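Local coordinates for protein manganese lipoxygenase (Gaeumannomyces graminis, PDB 5FX8) that uses a manganese centre to oxygenate linoleic and alpha-linolenic acids with O2, giving 11S- and 13R-hydroperoxy fatty acids, at residues F70-S75 against T80-T85; S75-T80 against A353-P358; L292-P297 against Y326-V331. All blocks are in the same frame, centred on the assembly; numbering follows the deposited sequence.

Interaction 1 of 3, residues F70-S75 against T80-T85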
loop_
_atom_site.group_PDB
_atom_site.type_symbol
_atom_site.label_atom_id
_atom_site.label_comp_id
_atom_site.label_asym_id
_atom_site.label_seq_id
_atom_site.Cartn_x
_atom_site.Cartn_y
_atom_site.Cartn_z
ATOM N N PHE A 70 -22.835 -15.541 7.679
ATOM C CA PHE A 70 -21.584 -14.817 7.873
ATOM C C PHE A 70 -21.177 -14.958 9.333
ATOM O O PHE A 70 -21.721 -14.286 10.204
ATOM C CB PHE A 70 -21.765 -13.391 7.448
ATOM C CG PHE A 70 -20.551 -12.552 7.524
ATOM C CD1 PHE A 70 -20.140 -11.983 8.724
ATOM C CD2 PHE A 70 -19.875 -12.222 6.371
ATOM C CE1 PHE A 70 -19.031 -11.143 8.765
ATOM C CE2 PHE A 70 -18.774 -11.394 6.410
ATOM C CZ PHE A 70 -18.354 -10.851 7.605
ATOM N N LEU A 71 -20.214 -15.837 9.598
ATOM C CA LEU A 71 -19.916 -16.321 10.937
ATOM C C LEU A 71 -18.529 -15.889 11.361
ATOM O O LEU A 71 -17.665 -15.592 10.536
ATOM C CB LEU A 71 -20.028 -17.848 11.009
ATOM C CG LEU A 71 -21.324 -18.465 10.443
ATOM C CD1 LEU A 71 -21.284 -19.952 10.450
ATOM C CD2 LEU A 71 -22.492 -18.060 11.243
ATOM N N TYR A 72 -18.333 -15.849 12.670
ATOM C CA TYR A 72 -17.019 -15.581 13.224
ATOM C C TYR A 72 -16.204 -16.857 13.175
ATOM O O TYR A 72 -16.586 -17.857 13.787
ATOM C CB TYR A 72 -17.117 -15.089 14.660
ATOM C CG TYR A 72 -17.832 -13.796 14.825
ATOM C CD1 TYR A 72 -17.384 -12.656 14.194
ATOM C CD2 TYR A 72 -18.946 -13.708 15.626
ATOM C CE1 TYR A 72 -18.038 -11.480 14.341
ATOM C CE2 TYR A 72 -19.590 -12.554 15.776
ATOM C CZ TYR A 72 -19.136 -11.442 15.131
ATOM O OH TYR A 72 -19.806 -10.274 15.292
ATOM N N GLY A 73 -15.072 -16.818 12.480
ATOM C CA GLY A 73 -14.199 -17.961 12.387
ATOM C C GLY A 73 -12.917 -17.750 13.153
ATOM O O GLY A 73 -12.655 -16.677 13.685
ATOM N N PRO A 74 -12.069 -18.774 13.211
ATOM C CA PRO A 74 -10.801 -18.618 13.921
ATOM C C PRO A 74 -9.961 -17.520 13.300
ATOM O O PRO A 74 -10.090 -17.191 12.122
ATOM C CB PRO A 74 -10.137 -19.979 13.758
ATOM C CG PRO A 74 -11.234 -20.881 13.404
ATOM C CD PRO A 74 -12.161 -20.107 12.589
ATOM N N SER A 75 -9.099 -16.947 14.132
ATOM C CA SER A 75 -8.137 -15.966 13.684
ATOM C C SER A 75 -7.143 -16.615 12.730
ATOM O O SER A 75 -6.608 -17.688 13.000
ATOM C CB SER A 75 -7.438 -15.377 14.904
ATOM O OG SER A 75 -6.435 -14.438 14.579
ATOM N N THR A 80 -5.049 -13.116 16.547
ATOM C CA THR A 80 -5.628 -11.880 17.060
ATOM C C THR A 80 -7.148 -11.942 17.048
ATOM O O THR A 80 -7.787 -12.195 18.065
ATOM C CB THR A 80 -5.190 -10.646 16.242
ATOM O OG1 THR A 80 -5.811 -10.651 14.940
ATOM C CG2 THR A 80 -3.661 -10.541 16.114
ATOM N N THR A 81 -7.718 -11.726 15.884
ATOM C CA THR A 81 -9.107 -11.370 15.697
ATOM C C THR A 81 -9.795 -12.444 14.864
ATOM O O THR A 81 -9.163 -13.079 14.025
ATOM C CB THR A 81 -9.151 -9.987 15.015
ATOM O OG1 THR A 81 -8.978 -8.956 15.978
ATOM C CG2 THR A 81 -10.373 -9.773 14.308
ATOM N N PHE A 82 -11.085 -12.653 15.097
ATOM C CA PHE A 82 -11.845 -13.590 14.289
ATOM C C PHE A 82 -11.826 -13.158 12.826
ATOM O O PHE A 82 -11.888 -11.973 12.512
ATOM C CB PHE A 82 -13.299 -13.666 14.788
ATOM C CG PHE A 82 -13.466 -14.208 16.195
ATOM C CD1 PHE A 82 -12.772 -15.328 16.625
ATOM C CD2 PHE A 82 -14.354 -13.608 17.087
ATOM C CE1 PHE A 82 -12.958 -15.823 17.908
ATOM C CE2 PHE A 82 -14.525 -14.104 18.381
ATOM C CZ PHE A 82 -13.829 -15.199 18.781
ATOM N N TYR A 83 -11.742 -14.115 11.938
ATOM C CA TYR A 83 -11.860 -13.912 10.503
ATOM C C TYR A 83 -13.167 -14.525 10.030
ATOM O O TYR A 83 -13.578 -15.561 10.546
ATOM C CB TYR A 83 -10.682 -14.544 9.757
ATOM C CG TYR A 83 -10.669 -14.263 8.281
ATOM C CD1 TYR A 83 -10.102 -13.101 7.782
ATOM C CD2 TYR A 83 -11.225 -15.146 7.387
ATOM C CE1 TYR A 83 -10.091 -12.854 6.452
ATOM C CE2 TYR A 83 -11.216 -14.896 6.075
ATOM C CZ TYR A 83 -10.654 -13.758 5.606
ATOM O OH TYR A 83 -10.657 -13.529 4.259
ATOM N N PRO A 84 -13.873 -13.886 9.105
ATOM C CA PRO A 84 -15.212 -14.360 8.749
ATOM C C PRO A 84 -15.185 -15.692 8.049
ATOM O O PRO A 84 -14.382 -15.928 7.152
ATOM C CB PRO A 84 -15.744 -13.269 7.812
ATOM C CG PRO A 84 -14.615 -12.580 7.364
ATOM C CD PRO A 84 -13.611 -12.591 8.472
ATOM N N THR A 85 -16.106 -16.547 8.448
ATOM C CA THR A 85 -16.291 -17.808 7.761
ATOM C C THR A 85 -17.774 -17.973 7.480
ATOM O O THR A 85 -18.506 -16.988 7.542
ATOM C CB THR A 85 -15.714 -18.954 8.594
ATOM O OG1 THR A 85 -15.710 -20.136 7.810
ATOM C CG2 THR A 85 -16.517 -19.164 9.860
HETATM O O HOH W 1 -11.941 -17.794 10.133
#
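L71 pairs with T85 in a two-stranded antiparallel beta hairpin, strands 71-73 and 83-85, that lies between helix 56-69 and helix 86-124 in the sequence and packs on helix 268-305. The short strand axes approach to 4.3 Å at 125°, well away from strictly antiparallel. L71 and T85 form the hydrogen-bonded pair: L71 N reaches T85 O at 2.9 Å and T85 N reaches L71 O at 2.8 Å, both nearly straight. Further along, G73 N donates to Y83 O in a bent bond, while one water donates to both Y83 O and P74 O. T85 CG2 lies 3.6 Å from G73 CA, on the face that also carries the L71 side chain. Y72 and P84 form the non-hydrogen-bonded pair; their side chains diverge, P84 meeting F70 and Y72 meeting F82. The F70 ring, swung to its position by a chi1 of -177° that sets CG opposite the backbone N, runs alongside P84, whose CB makes an off-centre CH-pi contact 4.0 Å from the ring centroid. Y72 CB meets F82 CD2, the two rings oblique at 36°, and Y72 OH is hydrogen-bonded to E442 OE2. At the loop end S75 OG accepts from T80 N at 2.7 Å. The two straight L71-T85 bonds thus set the register, S75 OG closes the loop end, and the aromatic and proline contacts add apolar packing.

Interaction 2 of 3, residues S75-T80 against A353-P358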
loop_
_atom_site.group_PDB
_atom_site.type_symbol
_atom_site.label_atom_id
_atom_site.label_comp_id
_atom_site.label_asym_id
_atom_site.label_seq_id
_atom_site.Cartn_x
_atom_site.Cartn_y
_atom_site.Cartn_z
ATOM N N SER A 75 -9.099 -16.947 14.132
ATOM C CA SER A 75 -8.137 -15.966 13.684
ATOM C C SER A 75 -7.143 -16.615 12.730
ATOM O O SER A 75 -6.608 -17.688 13.000
ATOM C CB SER A 75 -7.438 -15.377 14.904
ATOM O OG SER A 75 -6.435 -14.438 14.579
ATOM N N THR A 76 -6.918 -15.985 11.598
ATOM C CA THR A 76 -5.855 -16.374 10.698
ATOM C C THR A 76 -4.808 -15.262 10.678
ATOM O O THR A 76 -5.004 -14.189 11.252
ATOM C CB THR A 76 -6.408 -16.661 9.297
ATOM O OG1 THR A 76 -6.768 -15.429 8.674
ATOM C CG2 THR A 76 -7.657 -17.535 9.371
ATOM N N LEU A 77 -3.686 -15.546 10.022
ATOM C CA LEU A 77 -2.534 -14.655 9.951
ATOM C C LEU A 77 -2.068 -14.242 11.339
ATOM O O LEU A 77 -1.894 -13.063 11.635
ATOM C CB LEU A 77 -2.824 -13.421 9.092
ATOM C CG LEU A 77 -1.577 -12.789 8.425
ATOM C CD1 LEU A 77 -1.038 -13.675 7.302
ATOM C CD2 LEU A 77 -1.833 -11.392 7.884
ATOM N N GLY A 78 -1.863 -15.224 12.198
ATOM C CA GLY A 78 -1.577 -14.943 13.589
ATOM C C GLY A 78 -2.812 -15.098 14.455
ATOM O O GLY A 78 -3.919 -15.394 14.003
ATOM N N GLN A 79 -2.619 -14.891 15.731
ATOM C CA GLN A 79 -3.691 -15.122 16.664
ATOM C C GLN A 79 -4.131 -13.777 17.241
ATOM O O GLN A 79 -3.670 -13.356 18.300
ATOM C CB GLN A 79 -3.255 -16.099 17.729
ATOM C CG GLN A 79 -4.400 -16.546 18.604
ATOM C CD GLN A 79 -5.530 -17.203 17.823
ATOM O OE1 GLN A 79 -5.295 -18.034 16.933
ATOM N NE2 GLN A 79 -6.764 -16.841 18.158
ATOM N N THR A 80 -5.049 -13.116 16.547
ATOM C CA THR A 80 -5.628 -11.880 17.060
ATOM C C THR A 80 -7.148 -11.942 17.048
ATOM O O THR A 80 -7.787 -12.195 18.065
ATOM C CB THR A 80 -5.190 -10.646 16.242
ATOM O OG1 THR A 80 -5.811 -10.651 14.940
ATOM C CG2 THR A 80 -3.661 -10.541 16.114
ATOM N N ALA A 353 8.161 -16.473 13.498
ATOM C CA ALA A 353 8.356 -15.439 14.510
ATOM C C ALA A 353 7.575 -14.180 14.162
ATOM O O ALA A 353 6.934 -13.574 15.032
ATOM C CB ALA A 353 9.839 -15.123 14.652
ATOM N N ALA A 354 7.624 -13.777 12.889
ATOM C CA ALA A 354 6.788 -12.684 12.402
ATOM C C ALA A 354 5.318 -12.889 12.743
ATOM O O ALA A 354 4.651 -11.958 13.183
ATOM C CB ALA A 354 6.945 -12.532 10.891
ATOM N N ILE A 355 4.787 -14.096 12.512
ATOM C CA ILE A 355 3.376 -14.350 12.792
ATOM C C ILE A 355 3.134 -14.406 14.293
ATOM O O ILE A 355 2.056 -14.047 14.761
ATOM C CB ILE A 355 2.908 -15.634 12.069
ATOM C CG1 ILE A 355 2.650 -15.359 10.599
ATOM C CG2 ILE A 355 1.604 -16.158 12.614
ATOM C CD1 ILE A 355 1.501 -14.458 10.403
ATOM N N ASP A 356 4.124 -14.842 15.075
ATOM C CA ASP A 356 3.922 -14.893 16.522
ATOM C C ASP A 356 3.828 -13.497 17.136
ATOM O O ASP A 356 3.133 -13.308 18.141
ATOM C CB ASP A 356 5.037 -15.723 17.164
ATOM C CG ASP A 356 5.088 -15.613 18.694
ATOM O OD1 ASP A 356 4.297 -16.307 19.374
ATOM O OD2 ASP A 356 5.960 -14.877 19.227
ATOM N N PHE A 357 4.471 -12.497 16.535
ATOM C CA PHE A 357 4.529 -11.200 17.206
ATOM C C PHE A 357 3.170 -10.506 17.413
ATOM O O PHE A 357 2.892 -10.088 18.549
ATOM C CB PHE A 357 5.518 -10.312 16.461
ATOM C CG PHE A 357 5.729 -9.012 17.115
ATOM C CD1 PHE A 357 6.543 -8.913 18.226
ATOM C CD2 PHE A 357 5.105 -7.884 16.640
ATOM C CE1 PHE A 357 6.742 -7.722 18.838
ATOM C CE2 PHE A 357 5.299 -6.686 17.252
ATOM C CZ PHE A 357 6.115 -6.602 18.353
ATOM N N PRO A 358 2.305 -10.319 16.405
ATOM C CA PRO A 358 1.021 -9.639 16.689
ATOM C C PRO A 358 0.095 -10.399 17.627
ATOM O O PRO A 358 -0.720 -9.778 18.323
ATOM C CB PRO A 358 0.395 -9.486 15.301
ATOM C CG PRO A 358 1.084 -10.525 14.476
ATOM C CD PRO A 358 2.473 -10.540 14.960
#
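L77 and G78, in the loop of the beta hairpin 71-85, lie against I355 of helix 351-363, a loop-on-helix contact that joins parts of the chain more than 270 residues apart. Its tight part is centred on one isoleucine. I355 CG2 sits 3.5 Å from G78 CA, and the G78-I355 pair has the nearest CA atoms of the two segments, 5.1 Å apart. The other branch of the same side chain ends in CD1; I355 CD1 comes to 3.7 Å from L77 C and 4.0 Å from L77 CG, the two side chains crossing at about a right angle. I355 chi1 of -78° puts CG2 opposite the backbone N, leaving CG2 for G78 and the CG1-CD1 branch for L77. G78, with phi 100°, adopts a backbone conformation that favours glycine, and its lack of a side chain leaves the CA accessible to I355. Loop and helix meet by van der Waals packing, without hydrogen bonds between them, over a small area, 217 Å² in all. Towards T80 it is looser: T80 CG2 stands 3.8 Å from P358 O and 4.3 Å from P358 CB, while the T80 hydroxyl is engaged by T295 of helix 268-305. Q79, between G78 and T80, is solvent-exposed and its side-chain end leads away from the helix. The loop's own shape is held from inside, where S75 OG donates to G78 O at 2.8 Å, the donor tilted 30° from the carbonyl plane.

Interaction 3 of 3, residues L292-P297 against Y326-V331. With MN (manganese (II) ion), chain I.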
loop_
_atom_site.group_PDB
_atom_site.type_symbol
_atom_site.label_atom_id
_atom_site.label_comp_id
_atom_site.label_asym_id
_atom_site.label_seq_id
_atom_site.Cartn_x
_atom_site.Cartn_y
_atom_site.Cartn_z
ATOM N N LEU A 292 -2.214 -5.723 13.101
ATOM C CA LEU A 292 -3.322 -5.259 13.921
ATOM C C LEU A 292 -4.075 -4.107 13.255
ATOM O O LEU A 292 -5.302 -4.007 13.384
ATOM C CB LEU A 292 -2.794 -4.878 15.303
ATOM C CG LEU A 292 -2.265 -6.010 16.193
ATOM C CD1 LEU A 292 -1.718 -5.479 17.473
ATOM C CD2 LEU A 292 -3.398 -6.839 16.543
ATOM N N PHE A 293 -3.377 -3.238 12.522
ATOM C CA PHE A 293 -4.087 -2.265 11.700
ATOM C C PHE A 293 -4.946 -2.959 10.662
ATOM O O PHE A 293 -5.883 -2.356 10.154
ATOM C CB PHE A 293 -3.148 -1.305 10.956
ATOM C CG PHE A 293 -2.312 -0.410 11.840
ATOM C CD1 PHE A 293 -2.324 -0.525 13.207
ATOM C CD2 PHE A 293 -1.490 0.551 11.284
ATOM C CE1 PHE A 293 -1.541 0.290 13.992
ATOM C CE2 PHE A 293 -0.712 1.377 12.083
ATOM C CZ PHE A 293 -0.740 1.234 13.422
ATOM N N HIS A 294 -4.639 -4.205 10.308
ATOM C CA HIS A 294 -5.567 -4.921 9.439
ATOM C C HIS A 294 -6.705 -5.576 10.225
ATOM O O HIS A 294 -7.865 -5.453 9.843
ATOM C CB HIS A 294 -4.817 -5.967 8.608
ATOM C CG HIS A 294 -4.104 -5.415 7.414
ATOM N ND1 HIS A 294 -4.747 -5.122 6.236
ATOM C CD2 HIS A 294 -2.802 -5.106 7.216
ATOM C CE1 HIS A 294 -3.876 -4.658 5.362
ATOM N NE2 HIS A 294 -2.685 -4.638 5.931
ATOM N N THR A 295 -6.415 -6.236 11.340
ATOM C CA THR A 295 -7.387 -7.110 11.973
ATOM C C THR A 295 -8.358 -6.401 12.916
ATOM O O THR A 295 -9.460 -6.908 13.112
ATOM C CB THR A 295 -6.691 -8.269 12.715
ATOM O OG1 THR A 295 -5.729 -7.788 13.667
ATOM C CG2 THR A 295 -5.998 -9.135 11.753
ATOM N N ILE A 296 -8.031 -5.243 13.475
ATOM C CA ILE A 296 -9.031 -4.536 14.287
ATOM C C ILE A 296 -10.150 -3.940 13.421
ATOM O O ILE A 296 -11.338 -4.065 13.776
ATOM C CB ILE A 296 -8.369 -3.455 15.163
ATOM C CG1 ILE A 296 -7.192 -4.051 15.898
ATOM C CG2 ILE A 296 -9.339 -2.928 16.172
ATOM C CD1 ILE A 296 -7.571 -5.184 16.689
ATOM N N PRO A 297 -9.848 -3.285 12.291
ATOM C CA PRO A 297 -10.940 -2.907 11.389
ATOM C C PRO A 297 -11.766 -4.088 10.929
ATOM O O PRO A 297 -12.991 -3.986 10.927
ATOM C CB PRO A 297 -10.220 -2.229 10.218
ATOM C CG PRO A 297 -9.004 -1.746 10.768
ATOM C CD PRO A 297 -8.586 -2.683 11.850
ATOM N N TYR A 326 -10.701 -8.139 3.135
ATOM C CA TYR A 326 -10.703 -9.532 3.531
ATOM C C TYR A 326 -9.773 -10.389 2.698
ATOM O O TYR A 326 -9.724 -11.609 2.889
ATOM C CB TYR A 326 -12.110 -10.063 3.472
ATOM C CG TYR A 326 -12.957 -9.496 4.558
ATOM C CD1 TYR A 326 -12.644 -9.733 5.876
ATOM C CD2 TYR A 326 -14.070 -8.744 4.269
ATOM C CE1 TYR A 326 -13.412 -9.255 6.865
ATOM C CE2 TYR A 326 -14.843 -8.248 5.255
ATOM C CZ TYR A 326 -14.509 -8.510 6.559
ATOM O OH TYR A 326 -15.280 -8.045 7.582
ATOM N N ALA A 327 -9.042 -9.768 1.791
ATOM C CA ALA A 327 -8.017 -10.438 1.038
ATOM C C ALA A 327 -6.692 -10.522 1.777
ATOM O O ALA A 327 -5.925 -11.443 1.515
ATOM C CB ALA A 327 -7.821 -9.729 -0.298
ATOM N N ILE A 328 -6.421 -9.629 2.726
ATOM C CA ILE A 328 -5.054 -9.494 3.221
ATOM C C ILE A 328 -4.636 -10.718 4.031
ATOM O O ILE A 328 -3.505 -11.191 3.901
ATOM C CB ILE A 328 -4.880 -8.184 4.018
ATOM C CG1 ILE A 328 -5.281 -6.980 3.166
ATOM C CG2 ILE A 328 -3.432 -7.997 4.441
ATOM C CD1 ILE A 328 -4.538 -6.855 1.889
ATOM N N ARG A 329 -5.517 -11.259 4.867
ATOM C CA ARG A 329 -5.132 -12.463 5.602
ATOM C C ARG A 329 -4.959 -13.690 4.693
ATOM O O ARG A 329 -3.927 -14.374 4.804
ATOM C CB ARG A 329 -6.114 -12.699 6.752
ATOM C CG ARG A 329 -5.985 -11.646 7.834
ATOM C CD ARG A 329 -6.422 -12.135 9.212
ATOM N NE ARG A 329 -7.564 -11.390 9.758
ATOM C CZ ARG A 329 -8.118 -11.610 10.942
ATOM N NH1 ARG A 329 -7.647 -12.549 11.733
ATOM N NH2 ARG A 329 -9.139 -10.887 11.330
ATOM N N PRO A 330 -5.879 -14.017 3.782
ATOM C CA PRO A 330 -5.638 -15.167 2.897
ATOM C C PRO A 330 -4.417 -15.035 2.002
ATOM O O PRO A 330 -3.666 -16.009 1.809
ATOM C CB PRO A 330 -6.916 -15.217 2.065
ATOM C CG PRO A 330 -7.881 -14.541 2.828
ATOM C CD PRO A 330 -7.229 -13.484 3.592
ATOM N N VAL A 331 -4.233 -13.863 1.398
ATOM C CA VAL A 331 -3.126 -13.663 0.476
ATOM C C VAL A 331 -1.815 -13.693 1.241
ATOM O O VAL A 331 -0.850 -14.356 0.835
ATOM C CB VAL A 331 -3.311 -12.348 -0.305
ATOM C CG1 VAL A 331 -2.061 -11.975 -1.078
ATOM C CG2 VAL A 331 -4.486 -12.459 -1.247
HETATM MN MN MN I . -0.832 -3.938 5.153
HETATM O O HOH W 2 0.233 -6.099 4.839
#
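I328 and R329 meet H294 and T295 in a buried contact, neighbour against neighbour on each side. Ahead of them comes Y326, its hydroxyl bonded to H301 of helix 268-305. I328 then points its side chain at H294. Its CG2 lies over one face of the imidazole, 3.6 Å from the ring centroid and only 16° off the normal, a CH-pi contact, while I328 CG1 approaches CE1 of H294 at 3.5 Å. That ring belongs to the manganese site of the lipoxygenase fold: H294 NE2 binds the metal at 2.1 Å, with a water at 2.4 Å from the manganese, and H290, H478, N482 and the C-terminal V618 complete the six ligands. I328 is thus a second-shell residue packed on a first-shell one. R329 follows, its chain bent at chi3 (-118°), which brings one face of the guanidinium against T295: T295 CG2 stands over the centre of the plane, 3.4 Å from R329 CZ. Its polar atoms are engaged by other partners, NE in a salt bridge with E298 and NH1 hydrogen-bonded to the carbonyls of T76 and T81.

Interaction 3 is the buried member, interaction 1 is partly buried and interaction 2 lies at the surface. Interactions 1 and 2 share S75 and T80, since the loop that closes the hairpin is also what meets helix 351-363, and their segments alternate along the chain. Both adjoin interaction 3, whose centre is about 11 Å from each of theirs: R329 and T295 of interaction 3 bind the hairpin loop that the other two have in common. Chemistry follows place. Backbone hydrogen bonds dominate interaction 1, interaction 2 is mostly one isoleucine packed on loop backbone, and interaction 3 sets one methyl over a metal-binding ring and another over a cation.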